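PDB 1JOV: HI1317 from Haemophilus influenzae, which probably interconverts the alpha and beta anomers of D-glucose 6-phosphate, as a member of the glucose-6-phosphate 1-epimerase family. Local coordinates for residues A[26-30]-A[103-108]; A[41-45]-A[127-133]; A[56-60]-A[235-240]; A[139-145]-A[255-260]; A[224-229]-A[241-246]. All coordinates share one frame; numbering follows the deposited sequence.

Contact 1: residues A[26-30]-A[103-108]; sequences LKHAV and ISVHKV
The two backbones come nearest at Val30 and His106, whose CA atoms lie 6.4 Å apart, where the end of strand 21-28 passes the type I beta turn Ser104-Lys107. That turn is closed by a pair of backbone bonds, from Ser104 N to Lys107 O and from Lys107 N to Ser104 O, and it connects strand 97-104 to strand 107-115. The imidazole of His28 does most of the work. With CG anti to the backbone N (chi1 -180°), the ring extends over the hairpin and lays one face on Val108. Val108 CG2 sits 3.6 Å from the ring centroid, almost exactly on the ring normal, a CH-pi contact over the middle of the ring. At the rim, His28 NE2 gives a weak hydrogen bond to Val105 O (3.4 Å), while Ser104 O lies in the ring plane 3.0 Å from His28 CE1. Ile103 CG2 comes in obliquely, 3.9 Å from His28 CE1. On the inner side Leu26 and Val108 meet tip to tip, Leu26 CD2 to Val108 CG1 at 4.1 Å. Toward the turn, Val30 CG1 rests 3.5 Å from His106 O. Strand 21-28 belongs to the five-stranded sheet and the hairpin to the edge of the eight-stranded one. They meet where the two sheets face each other in the beta-sandwich architecture of the aldose epimerase fold.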
# COMPACT_ATOMS: atom_id res chain seq x y z
N LEU A 26 -16.03 4.39 -0.28
CA LEU A 26 -16.90 3.25 -0.13
C LEU A 26 -17.40 3.15 1.34
O LEU A 26 -16.58 3.24 2.29
CB LEU A 26 -16.02 2.06 -0.37
CG LEU A 26 -16.82 0.78 -0.20
CD1 LEU A 26 -17.94 0.63 -1.23
CD2 LEU A 26 -15.86 -0.46 -0.21
N LYS A 27 -18.72 3.03 1.53
CA LYS A 27 -19.30 2.78 2.86
C LYS A 27 -20.30 1.66 2.74
O LYS A 27 -21.35 1.83 2.08
CB LYS A 27 -19.99 4.01 3.42
CG LYS A 27 -18.99 5.02 3.85
CD LYS A 27 -19.68 6.25 4.52
CE LYS A 27 -18.66 7.34 4.90
NZ LYS A 27 -17.63 7.56 3.82
N HIS A 28 -19.96 0.52 3.31
CA HIS A 28 -20.70 -0.70 3.05
C HIS A 28 -20.74 -1.53 4.28
O HIS A 28 -20.10 -1.20 5.23
CB HIS A 28 -19.95 -1.46 1.97
CG HIS A 28 -20.59 -2.77 1.56
ND1 HIS A 28 -21.45 -2.84 0.50
CD2 HIS A 28 -20.37 -4.04 1.96
CE1 HIS A 28 -21.79 -4.11 0.28
NE2 HIS A 28 -21.13 -4.85 1.14
N ALA A 29 -21.58 -2.54 4.27
CA ALA A 29 -21.60 -3.43 5.42
C ALA A 29 -20.21 -3.90 5.77
O ALA A 29 -19.85 -4.00 6.96
CB ALA A 29 -22.48 -4.60 5.15
N VAL A 30 -19.40 -4.21 4.75
CA VAL A 30 -18.07 -4.73 5.00
C VAL A 30 -17.10 -3.70 5.61
O VAL A 30 -16.03 -4.07 6.16
CB VAL A 30 -17.51 -5.31 3.73
CG1 VAL A 30 -18.44 -6.44 3.17
CG2 VAL A 30 -17.41 -4.23 2.73
N ILE A 103 -20.81 -4.69 -6.43
CA ILE A 103 -21.30 -4.62 -5.06
C ILE A 103 -22.36 -5.65 -4.72
O ILE A 103 -23.38 -5.76 -5.39
CB ILE A 103 -21.82 -3.21 -4.82
CG1 ILE A 103 -20.72 -2.19 -5.05
CG2 ILE A 103 -22.39 -3.07 -3.41
CD1 ILE A 103 -21.24 -0.77 -5.20
N SER A 104 -22.08 -6.41 -3.63
CA SER A 104 -23.02 -7.39 -3.13
C SER A 104 -22.99 -7.47 -1.61
O SER A 104 -22.17 -6.83 -0.95
CB SER A 104 -22.68 -8.72 -3.71
OG SER A 104 -21.60 -9.33 -3.06
N VAL A 105 -23.90 -8.28 -1.04
CA VAL A 105 -24.05 -8.33 0.36
C VAL A 105 -22.80 -8.43 1.16
O VAL A 105 -22.63 -7.71 2.11
CB VAL A 105 -25.02 -9.52 0.74
CG1 VAL A 105 -24.70 -10.01 2.14
CG2 VAL A 105 -26.41 -9.07 0.62
N HIS A 106 -21.92 -9.38 0.84
CA HIS A 106 -20.76 -9.48 1.74
C HIS A 106 -19.44 -9.11 1.10
O HIS A 106 -18.42 -9.52 1.60
CB HIS A 106 -20.59 -10.91 2.28
CG HIS A 106 -21.73 -11.36 3.12
ND1 HIS A 106 -21.98 -10.83 4.37
CD2 HIS A 106 -22.72 -12.24 2.88
CE1 HIS A 106 -23.07 -11.39 4.87
NE2 HIS A 106 -23.53 -12.25 3.98
N LYS A 107 -19.48 -8.41 -0.02
CA LYS A 107 -18.22 -8.21 -0.75
C LYS A 107 -18.30 -7.09 -1.78
O LYS A 107 -19.33 -6.88 -2.44
CB LYS A 107 -17.86 -9.49 -1.46
CG LYS A 107 -16.58 -9.44 -2.29
CD LYS A 107 -16.53 -10.54 -3.35
CE LYS A 107 -15.97 -11.82 -2.77
NZ LYS A 107 -15.82 -12.91 -3.81
N VAL A 108 -17.18 -6.45 -1.92
CA VAL A 108 -17.12 -5.38 -2.90
C VAL A 108 -15.87 -5.52 -3.72
O VAL A 108 -14.78 -5.67 -3.17
CB VAL A 108 -17.15 -4.02 -2.22
CG1 VAL A 108 -17.06 -2.89 -3.23
CG2 VAL A 108 -18.44 -3.88 -1.41

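Contact 2: residues A[41-45]-A[127-133]; sequences QLISW and MVFTDKC
Leu42 is the first residue of strand 41-47 to meet Met127, whose extended chain brings CE to 3.9 Å from Leu42 CB. The two leucine methyls then go separate ways: Leu42 CD1 touches the rim of the Phe129 ring, lying near its plane 3.9 Å from Phe129 CZ, and CD2 packs on Cys133 SG at 3.6 Å. Further along comes Trp45, with CG anti to the backbone N (chi1 172°), its indole spread over the turn after strand 121-129. Cys133 CB stands over the middle of the six-membered ring, 3.5 Å from its centroid, and SG hangs farther off above the five-membered ring. Asp131 O lies at the indole edge, near its plane, 3.6 Å from Trp45 CZ2. The Phe129 ring meets the indole obliquely, planes 47° apart, with Phe129 CD1 3.6 Å from Trp45 CD1. Trp45 NE1 is satisfied by a water that accepts its hydrogen bond at 2.6 Å and donates one to Thr130 O, beside the ST turn in which Thr130 OG1 accepts from Lys132 N. Ile35 of strand 31-36 also covers Leu42 and Met127, and Ile266 of strand 261-268 reaches Trp45, so these side chains fill the space between the five- and eight-stranded sheets of the beta-sandwich.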
# COMPACT_ATOMS: atom_id res chain seq x y z
N GLN A 41 -4.68 4.33 -5.65
CA GLN A 41 -4.05 4.15 -4.38
C GLN A 41 -5.00 4.01 -3.20
O GLN A 41 -5.70 4.96 -2.84
CB GLN A 41 -3.05 5.27 -4.13
CG GLN A 41 -2.15 5.07 -2.99
CD GLN A 41 -1.00 6.07 -3.05
OE1 GLN A 41 -0.53 6.47 -4.11
NE2 GLN A 41 -0.49 6.39 -1.82
N LEU A 42 -5.22 2.80 -2.71
CA LEU A 42 -6.03 2.66 -1.49
C LEU A 42 -5.40 3.49 -0.33
O LEU A 42 -4.18 3.33 -0.05
CB LEU A 42 -5.98 1.16 -1.13
CG LEU A 42 -6.83 0.77 0.10
CD1 LEU A 42 -8.37 1.06 0.06
CD2 LEU A 42 -6.59 -0.74 0.36
N ILE A 43 -6.11 4.51 0.16
CA ILE A 43 -5.59 5.25 1.30
C ILE A 43 -6.23 5.10 2.66
O ILE A 43 -5.69 5.63 3.65
CB ILE A 43 -5.53 6.76 0.88
CG1 ILE A 43 -6.88 7.23 0.35
CG2 ILE A 43 -4.45 6.85 -0.21
CD1 ILE A 43 -7.00 8.77 0.24
N SER A 44 -7.35 4.38 2.70
CA SER A 44 -8.01 4.12 3.99
C SER A 44 -8.79 2.80 3.86
O SER A 44 -9.37 2.52 2.82
CB SER A 44 -9.02 5.23 4.26
OG SER A 44 -9.83 4.96 5.43
N TRP A 45 -8.74 2.04 4.90
CA TRP A 45 -9.55 0.81 4.91
C TRP A 45 -9.91 0.49 6.36
O TRP A 45 -9.02 0.23 7.16
CB TRP A 45 -8.91 -0.39 4.15
CG TRP A 45 -9.69 -1.63 4.37
CD1 TRP A 45 -11.01 -1.86 4.07
CD2 TRP A 45 -9.20 -2.85 4.95
NE1 TRP A 45 -11.35 -3.15 4.39
CE2 TRP A 45 -10.29 -3.74 5.03
CE3 TRP A 45 -7.97 -3.25 5.48
CZ2 TRP A 45 -10.14 -5.03 5.52
CZ3 TRP A 45 -7.83 -4.53 6.01
CH2 TRP A 45 -8.93 -5.37 6.06
N MET A 127 -9.23 -4.60 -6.15
CA MET A 127 -9.33 -4.57 -4.71
C MET A 127 -10.63 -5.26 -4.31
O MET A 127 -11.65 -4.91 -4.85
CB MET A 127 -9.38 -3.12 -4.18
CG MET A 127 -8.11 -2.32 -4.63
SD MET A 127 -8.27 -0.60 -3.98
CE MET A 127 -6.84 0.15 -4.81
N VAL A 128 -10.56 -6.26 -3.43
CA VAL A 128 -11.71 -7.01 -3.00
C VAL A 128 -11.85 -6.81 -1.48
O VAL A 128 -10.95 -7.14 -0.72
CB VAL A 128 -11.60 -8.53 -3.34
CG1 VAL A 128 -12.88 -9.26 -2.93
CG2 VAL A 128 -11.31 -8.74 -4.81
N PHE A 129 -12.98 -6.24 -1.07
CA PHE A 129 -13.28 -5.95 0.33
C PHE A 129 -14.35 -6.88 0.93
O PHE A 129 -15.49 -6.94 0.45
CB PHE A 129 -13.81 -4.50 0.46
CG PHE A 129 -12.88 -3.45 -0.11
CD1 PHE A 129 -11.89 -2.90 0.69
CD2 PHE A 129 -12.97 -3.02 -1.43
CE1 PHE A 129 -11.01 -1.94 0.23
CE2 PHE A 129 -12.11 -2.05 -1.90
CZ PHE A 129 -11.11 -1.49 -1.09
N THR A 130 -13.94 -7.58 1.96
CA THR A 130 -14.78 -8.48 2.76
C THR A 130 -14.39 -8.11 4.20
O THR A 130 -14.26 -6.93 4.56
CB THR A 130 -14.42 -9.97 2.45
OG1 THR A 130 -13.00 -10.20 2.63
CG2 THR A 130 -14.79 -10.32 1.02
N ASP A 131 -14.22 -9.08 5.09
CA ASP A 131 -13.55 -8.74 6.32
C ASP A 131 -12.06 -8.58 6.09
O ASP A 131 -11.32 -8.15 6.98
CB ASP A 131 -13.75 -9.87 7.37
CG ASP A 131 -13.25 -11.23 6.87
OD1 ASP A 131 -13.74 -11.73 5.82
OD2 ASP A 131 -12.35 -11.89 7.47
N LYS A 132 -11.61 -8.93 4.92
CA LYS A 132 -10.20 -8.79 4.61
C LYS A 132 -10.10 -7.82 3.41
O LYS A 132 -11.12 -7.46 2.83
CB LYS A 132 -9.56 -10.16 4.37
CG LYS A 132 -9.87 -11.22 5.41
CD LYS A 132 -9.02 -12.48 5.20
CE LYS A 132 -8.95 -13.34 6.45
NZ LYS A 132 -8.33 -14.67 6.19
N CYS A 133 -8.87 -7.39 3.02
CA CYS A 133 -8.68 -6.52 1.84
C CYS A 133 -7.71 -7.20 0.88
O CYS A 133 -6.53 -7.33 1.19
CB CYS A 133 -8.19 -5.13 2.22
SG CYS A 133 -7.73 -4.08 0.81
O HOH W 1 -13.70 -4.28 4.28

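Contact 3: residues A[56-60]-A[235-240]; sequences WLSEV and GMSETG
Ser58 and Gly235 hold the firm part of this meeting between two loops, and an ST turn sets it up. Ser58 OG donates to Gly235 O over 2.6 Å, in the carbonyl plane, and itself accepts from Val60 N at 3.0 Å, the bond that defines the turn. With OG anti to its own backbone N (chi1 172°), the hydroxyl is placed between these two partners. Val60 CG2 presses on the same carbonyl, 3.3 Å from Gly235 O. On the buried side, Trp56 and Met236 make an oblique Met-aromatic contact: the methyl Met236 CE lies 3.8 Å from Trp56 CH2, and the sulfur stands well off the ring normal. The backbone of Gly240 passes near Trp56 CZ2, and Met244 and Arg70 pack round the same indole. The indole lies about 8 Å from the side chain of His150, a predicted active-site residue, and a buffer molecule, Tris, is bound beside Gly235, so the loops probably line the mouth of the sugar pocket. The outer side is looser. Glu59 bends at chi2 (-82°) so that its carboxylate swings toward Ser237, but the bond from Ser237 OG to Glu59 OE2 is weak and the hydroxyl's place is doubtful. A water bridges more convincingly, donating to Glu59 OE1 at 2.7 Å and accepting from Ser237 N at 2.9 Å.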
# COMPACT_ATOMS: atom_id res chain seq x y z
N TRP A 56 -2.33 3.80 7.17
CA TRP A 56 -1.96 5.13 7.61
C TRP A 56 -1.85 6.08 6.45
O TRP A 56 -1.34 5.74 5.34
CB TRP A 56 -0.61 5.02 8.36
CG TRP A 56 0.02 6.32 8.78
CD1 TRP A 56 -0.09 6.90 10.07
CD2 TRP A 56 0.99 7.08 8.08
NE1 TRP A 56 0.65 8.05 10.12
CE2 TRP A 56 1.35 8.18 8.94
CE3 TRP A 56 1.53 7.03 6.81
CZ2 TRP A 56 2.24 9.17 8.53
CZ3 TRP A 56 2.40 8.03 6.38
CH2 TRP A 56 2.78 9.07 7.27
N LEU A 57 -2.30 7.31 6.69
CA LEU A 57 -2.24 8.38 5.69
C LEU A 57 -1.65 9.59 6.42
O LEU A 57 -2.14 9.91 7.51
CB LEU A 57 -3.61 8.78 5.17
CG LEU A 57 -3.67 9.94 4.20
CD1 LEU A 57 -2.86 9.59 2.90
CD2 LEU A 57 -5.15 10.15 3.84
N SER A 58 -0.64 10.22 5.83
CA SER A 58 0.01 11.40 6.48
C SER A 58 -0.99 12.49 6.81
O SER A 58 -1.87 12.83 6.00
CB SER A 58 1.02 12.02 5.54
OG SER A 58 1.47 13.24 6.11
N GLU A 59 -0.89 12.97 8.06
CA GLU A 59 -1.80 14.01 8.52
C GLU A 59 -1.53 15.34 7.83
O GLU A 59 -2.36 16.27 7.86
CB GLU A 59 -1.87 14.10 10.06
CG GLU A 59 -0.67 14.77 10.71
CD GLU A 59 0.53 13.86 10.92
OE1 GLU A 59 0.60 12.75 10.34
OE2 GLU A 59 1.45 14.28 11.66
N VAL A 60 -0.41 15.38 7.14
CA VAL A 60 -0.11 16.56 6.36
C VAL A 60 -0.13 16.31 4.86
O VAL A 60 0.42 17.08 4.10
CB VAL A 60 1.22 17.16 6.80
CG1 VAL A 60 1.11 17.73 8.20
CG2 VAL A 60 2.31 16.11 6.73
N GLY A 235 6.46 15.02 2.89
CA GLY A 235 5.09 14.70 3.21
C GLY A 235 4.78 14.05 4.56
O GLY A 235 3.60 13.75 4.76
N MET A 236 5.76 13.91 5.48
CA MET A 236 5.60 13.35 6.81
C MET A 236 5.93 14.44 7.79
O MET A 236 6.85 15.24 7.54
CB MET A 236 6.48 12.18 7.07
CG MET A 236 6.15 10.93 6.25
SD MET A 236 6.99 9.51 6.61
CE MET A 236 6.49 8.92 8.15
N SER A 237 5.10 14.49 8.82
CA SER A 237 5.31 15.41 9.95
C SER A 237 6.48 14.89 10.69
O SER A 237 7.02 13.82 10.41
CB SER A 237 4.10 15.34 10.86
OG SER A 237 4.30 14.26 11.71
N GLU A 238 6.94 15.61 11.73
CA GLU A 238 8.12 15.14 12.45
C GLU A 238 7.80 14.02 13.40
O GLU A 238 8.68 13.27 13.86
CB GLU A 238 8.65 16.32 13.25
CG GLU A 238 10.15 16.36 13.42
CD GLU A 238 10.55 17.60 14.17
OE1 GLU A 238 10.54 17.55 15.42
OE2 GLU A 238 10.82 18.63 13.50
N THR A 239 6.52 13.77 13.59
CA THR A 239 5.97 12.77 14.51
C THR A 239 5.29 11.56 13.79
O THR A 239 4.88 10.61 14.45
CB THR A 239 4.96 13.49 15.41
OG1 THR A 239 4.37 12.53 16.32
CG2 THR A 239 3.86 14.12 14.55
N GLY A 240 5.17 11.66 12.48
CA GLY A 240 4.53 10.64 11.67
C GLY A 240 5.08 9.24 11.87
O GLY A 240 4.31 8.31 11.88
O HOH W 2 2.98 12.55 8.98

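Contact 4: residues A[139-145]-A[255-260]; sequences HYGEESA and LLEFGE
His139 runs its side chain alongside the backbone of Leu256 and Glu257. From His139 CB, which lies 4.0 Å from Glu260 O, the chain leaves anti to the backbone N (chi1 165°) and carries the ring along the other segment. CG passes Glu257 O; His139 CD2 then comes to 3.3 Å from Leu256 O. At the tip NE2 gives a weak bond to Glu143 O, while ND1 is hydrogen-bonded to Tyr77 OH. Ala145 CB lies over one face of the ring, toward its rim. Two sheets are joined here. Ala145 and Leu256 form an antiparallel hydrogen-bonded pair, Ala145 N to Leu256 O 2.9 Å and Leu256 N to Ala145 O 2.7 Å, at the start of strand 145-154 of the seven-stranded sheet; within the type II beta turn Glu257-Glu260, Gly259 N donates to His139 O at 2.7 Å, where strands 133-139 and 261-268 of the eight-stranded sheet begin to pair. At the surface the edge of Tyr140 points at the face of Phe258, a T-shaped pair with planes 67° apart. Tyr140 CD1 stands 3.8 Å from Phe258 CZ.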
# COMPACT_ATOMS: atom_id res chain seq x y z
N HIS A 139 0.72 -6.44 -14.28
CA HIS A 139 1.52 -5.75 -15.26
C HIS A 139 1.21 -6.19 -16.70
O HIS A 139 1.28 -7.37 -16.96
CB HIS A 139 2.96 -6.21 -14.92
CG HIS A 139 3.99 -5.96 -15.95
ND1 HIS A 139 4.19 -4.75 -16.58
CD2 HIS A 139 4.95 -6.80 -16.43
CE1 HIS A 139 5.25 -4.86 -17.38
NE2 HIS A 139 5.68 -6.10 -17.36
N TYR A 140 0.93 -5.24 -17.58
CA TYR A 140 0.71 -5.55 -18.97
C TYR A 140 1.69 -4.81 -19.85
O TYR A 140 1.43 -4.55 -21.04
CB TYR A 140 -0.72 -5.20 -19.37
CG TYR A 140 -1.72 -6.14 -18.69
CD1 TYR A 140 -1.76 -7.49 -18.96
CD2 TYR A 140 -2.62 -5.62 -17.78
CE1 TYR A 140 -2.70 -8.29 -18.28
CE2 TYR A 140 -3.54 -6.38 -17.12
CZ TYR A 140 -3.58 -7.72 -17.36
OH TYR A 140 -4.49 -8.52 -16.70
N GLY A 141 2.83 -4.46 -19.24
CA GLY A 141 3.87 -3.66 -19.81
C GLY A 141 4.64 -4.21 -20.98
O GLY A 141 4.41 -5.32 -21.46
N GLU A 142 5.60 -3.39 -21.41
CA GLU A 142 6.41 -3.72 -22.57
C GLU A 142 7.63 -4.47 -22.22
O GLU A 142 8.16 -5.24 -23.02
CB GLU A 142 6.79 -2.46 -23.35
CG GLU A 142 5.55 -1.72 -23.88
CD GLU A 142 5.87 -0.41 -24.59
OE1 GLU A 142 7.07 -0.07 -24.74
OE2 GLU A 142 4.91 0.27 -25.01
N GLU A 143 8.12 -4.28 -21.04
CA GLU A 143 9.29 -5.02 -20.63
C GLU A 143 9.13 -5.55 -19.24
O GLU A 143 8.22 -5.20 -18.50
CB GLU A 143 10.53 -4.15 -20.74
CG GLU A 143 11.14 -4.05 -22.14
CD GLU A 143 12.41 -3.22 -22.12
OE1 GLU A 143 12.34 -2.03 -21.77
OE2 GLU A 143 13.49 -3.79 -22.46
N SER A 144 10.07 -6.38 -18.87
CA SER A 144 10.07 -6.89 -17.52
C SER A 144 10.06 -5.70 -16.58
O SER A 144 10.67 -4.68 -16.86
CB SER A 144 11.26 -7.80 -17.25
OG SER A 144 11.63 -8.49 -18.43
N ALA A 145 9.39 -5.84 -15.49
CA ALA A 145 9.25 -4.74 -14.54
C ALA A 145 9.40 -5.13 -13.09
O ALA A 145 9.17 -6.30 -12.71
CB ALA A 145 7.91 -4.06 -14.72
N LEU A 255 11.80 -10.22 -11.57
CA LEU A 255 10.94 -9.27 -12.34
C LEU A 255 9.58 -9.80 -12.66
O LEU A 255 9.35 -11.04 -12.57
CB LEU A 255 11.64 -8.89 -13.61
CG LEU A 255 12.97 -8.15 -13.43
CD1 LEU A 255 13.55 -7.62 -14.79
CD2 LEU A 255 12.86 -7.04 -12.44
N LEU A 256 8.65 -8.89 -13.04
CA LEU A 256 7.32 -9.30 -13.50
C LEU A 256 7.29 -9.26 -14.99
O LEU A 256 7.76 -8.27 -15.61
CB LEU A 256 6.26 -8.30 -13.05
CG LEU A 256 5.95 -8.38 -11.60
CD1 LEU A 256 5.20 -7.07 -11.12
CD2 LEU A 256 5.02 -9.56 -11.26
N GLU A 257 6.72 -10.30 -15.61
CA GLU A 257 6.56 -10.32 -17.02
C GLU A 257 5.07 -10.04 -17.35
O GLU A 257 4.20 -10.12 -16.46
CB GLU A 257 7.06 -11.66 -17.64
CG GLU A 257 8.57 -11.82 -17.71
CD GLU A 257 9.33 -10.72 -18.46
OE1 GLU A 257 8.94 -10.28 -19.56
OE2 GLU A 257 10.39 -10.32 -17.95
N PHE A 258 4.80 -9.86 -18.65
CA PHE A 258 3.47 -9.48 -19.09
C PHE A 258 2.42 -10.41 -18.45
O PHE A 258 2.62 -11.60 -18.49
CB PHE A 258 3.43 -9.56 -20.60
CG PHE A 258 2.16 -9.11 -21.19
CD1 PHE A 258 1.12 -10.02 -21.36
CD2 PHE A 258 1.97 -7.76 -21.65
CE1 PHE A 258 -0.10 -9.64 -21.94
CE2 PHE A 258 0.72 -7.43 -22.21
CZ PHE A 258 -0.30 -8.36 -22.36
N GLY A 259 1.36 -9.89 -17.83
CA GLY A 259 0.30 -10.71 -17.25
C GLY A 259 0.53 -11.33 -15.93
O GLY A 259 -0.43 -11.85 -15.34
N GLU A 260 1.73 -11.17 -15.34
CA GLU A 260 1.99 -11.66 -14.01
C GLU A 260 1.49 -10.68 -12.95
O GLU A 260 1.47 -9.48 -13.18
CB GLU A 260 3.44 -11.95 -13.79
CG GLU A 260 3.99 -13.05 -14.75
CD GLU A 260 5.39 -13.50 -14.40
OE1 GLU A 260 6.24 -12.67 -14.03
OE2 GLU A 260 5.68 -14.69 -14.44

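Contact 5: residues A[224-229]-A[241-246]; sequences VLWNPW and YQKMLC
Trp229 and Tyr241 lean against each other at 50° between ring planes, neither stacked nor edge-to-face, with Tyr241 CE2 over the rim of one indole face, 3.6 Å from Trp229 CE3. In return Trp229 CA sits over one face of the tyrosine ring, whose opposite face is covered by Gln242 CG. Tyr241 reaches this place because its CG lies between the backbone N and the carbonyl carbon (chi1 79°), which raises the ring toward the other segment. The Asn227 amide is turned almost perpendicular to the tyrosine ring, 88° between planes, and is held at both ends: Asn227 ND2 donates nearly straight to a lone pair of Tyr241 O (3.0 Å), and Asn227 OD1 accepts from Trp229 N (2.9 Å), an Asx turn. Strands 222-227 and 244-251 are antiparallel neighbours in the seven-stranded sheet, linked by the long loop between them, and Trp226 with Cys246 forms a hydrogen-bonded pair, Trp226 N to Cys246 O 2.9 Å, Cys246 N to Trp226 O 3.0 Å. On the face carrying these two side chains, Cys246 SG lies at the edge of the indole, 3.5 Å from Trp226 CE3. Met244 CE crosses near Trp226 CZ3, and Pro228 CD covers one face of that indole. Cys246 also touches His150, and Trp226 touches Glu248, both predicted active-site residues. On the other face Leu225 CD1 packs on Leu245 CD1 at 4.1 Å.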
# COMPACT_ATOMS: atom_id res chain seq x y z
N VAL A 224 9.80 -5.62 1.88
CA VAL A 224 10.58 -4.50 2.34
C VAL A 224 9.99 -3.99 3.68
O VAL A 224 8.78 -3.69 3.80
CB VAL A 224 10.58 -3.38 1.26
CG1 VAL A 224 11.34 -2.13 1.70
CG2 VAL A 224 11.18 -3.86 -0.08
N LEU A 225 10.81 -3.90 4.72
CA LEU A 225 10.29 -3.44 6.01
C LEU A 225 10.90 -2.09 6.18
O LEU A 225 12.13 -1.97 6.07
CB LEU A 225 10.75 -4.38 7.11
CG LEU A 225 10.25 -4.04 8.52
CD1 LEU A 225 8.75 -4.17 8.64
CD2 LEU A 225 10.97 -5.03 9.49
N TRP A 226 10.07 -1.05 6.42
CA TRP A 226 10.58 0.33 6.44
C TRP A 226 9.88 1.27 7.44
O TRP A 226 8.68 1.33 7.49
CB TRP A 226 10.41 1.01 5.10
CG TRP A 226 10.83 2.45 5.05
CD1 TRP A 226 12.09 2.97 5.33
CD2 TRP A 226 9.97 3.59 4.83
NE1 TRP A 226 12.07 4.34 5.20
CE2 TRP A 226 10.79 4.74 4.87
CE3 TRP A 226 8.60 3.74 4.50
CZ2 TRP A 226 10.27 6.01 4.69
CZ3 TRP A 226 8.09 5.02 4.32
CH2 TRP A 226 8.91 6.14 4.38
N ASN A 227 10.68 2.04 8.21
CA ASN A 227 10.20 3.09 9.14
C ASN A 227 11.31 4.13 9.16
O ASN A 227 12.46 3.78 9.42
CB ASN A 227 9.85 2.52 10.54
CG ASN A 227 9.23 3.61 11.47
OD1 ASN A 227 9.92 4.59 11.82
ND2 ASN A 227 7.92 3.50 11.77
N PRO A 228 11.03 5.35 8.76
CA PRO A 228 12.06 6.35 8.57
C PRO A 228 12.60 6.86 9.94
O PRO A 228 13.64 7.53 9.99
CB PRO A 228 11.31 7.49 7.86
CG PRO A 228 9.89 7.35 8.30
CD PRO A 228 9.69 5.89 8.49
N TRP A 229 11.86 6.59 10.98
CA TRP A 229 12.26 6.92 12.34
C TRP A 229 12.54 8.44 12.39
O TRP A 229 11.62 9.25 12.23
CB TRP A 229 13.43 6.00 12.78
CG TRP A 229 13.73 6.04 14.25
CD1 TRP A 229 14.70 6.81 14.85
CD2 TRP A 229 13.09 5.31 15.30
NE1 TRP A 229 14.69 6.61 16.21
CE2 TRP A 229 13.74 5.67 16.51
CE3 TRP A 229 12.04 4.36 15.35
CZ2 TRP A 229 13.34 5.21 17.73
CZ3 TRP A 229 11.68 3.85 16.59
CH2 TRP A 229 12.33 4.29 17.76
N TYR A 241 6.40 9.05 12.00
CA TYR A 241 6.91 7.68 12.04
C TYR A 241 6.35 6.86 13.19
O TYR A 241 6.40 5.63 13.14
CB TYR A 241 8.46 7.63 12.18
CG TYR A 241 8.95 7.87 13.62
CD1 TYR A 241 9.12 9.16 14.11
CD2 TYR A 241 9.27 6.85 14.49
CE1 TYR A 241 9.59 9.43 15.39
CE2 TYR A 241 9.75 7.10 15.78
CZ TYR A 241 9.90 8.40 16.22
OH TYR A 241 10.37 8.65 17.50
N GLN A 242 5.82 7.52 14.22
CA GLN A 242 5.40 6.79 15.40
C GLN A 242 4.14 6.02 15.20
O GLN A 242 3.84 5.09 15.97
CB GLN A 242 5.13 7.79 16.55
CG GLN A 242 6.34 8.57 16.93
CD GLN A 242 6.14 9.32 18.23
OE1 GLN A 242 6.71 8.96 19.25
NE2 GLN A 242 5.33 10.38 18.19
N LYS A 243 3.39 6.35 14.13
CA LYS A 243 2.07 5.76 13.97
C LYS A 243 1.98 4.92 12.70
O LYS A 243 0.88 4.50 12.31
CB LYS A 243 0.97 6.85 13.96
CG LYS A 243 0.88 7.70 15.25
CD LYS A 243 0.10 7.08 16.38
CE LYS A 243 -0.14 8.14 17.45
NZ LYS A 243 1.09 8.96 17.80
N MET A 244 3.12 4.60 12.11
CA MET A 244 3.12 3.87 10.82
C MET A 244 4.26 2.86 10.78
O MET A 244 5.23 2.90 11.55
CB MET A 244 3.26 4.83 9.66
CG MET A 244 4.47 5.70 9.72
SD MET A 244 5.97 4.96 9.16
CE MET A 244 5.74 5.36 7.52
N LEU A 245 4.08 1.87 9.92
CA LEU A 245 5.13 0.95 9.57
C LEU A 245 4.79 0.40 8.17
O LEU A 245 3.66 -0.06 7.93
CB LEU A 245 5.21 -0.18 10.56
CG LEU A 245 6.23 -1.28 10.32
CD1 LEU A 245 7.60 -0.60 10.21
CD2 LEU A 245 6.20 -2.31 11.47
N CYS A 246 5.79 0.41 7.31
CA CYS A 246 5.61 -0.23 5.99
C CYS A 246 6.15 -1.66 5.92
O CYS A 246 7.30 -1.91 6.27
CB CYS A 246 6.31 0.61 4.94
SG CYS A 246 5.45 2.18 4.60

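In the fold
Contacts 1 and 2 join the same two sheets, the five-stranded and the eight-stranded, and touch each other through Val108 and Phe129 on neighbouring strands. Contact 2 is buried and mostly apolar; contact 1, about 11 Å away between centres, is a surface contact in which a histidine meets turn carbonyls. Contacts 3 and 5 also adjoin, Trp56 and Met236 of the one packing on Met244 of the other. Contact 5 is a buried strand pair within the seven-stranded sheet, close to the predicted catalytic residues, whereas the loops of contact 3 combine a serine bond to a carbonyl, a bridging water and a Met-aromatic contact. Contact 4, partly buried and away from these sites, is held largely by backbone bonds.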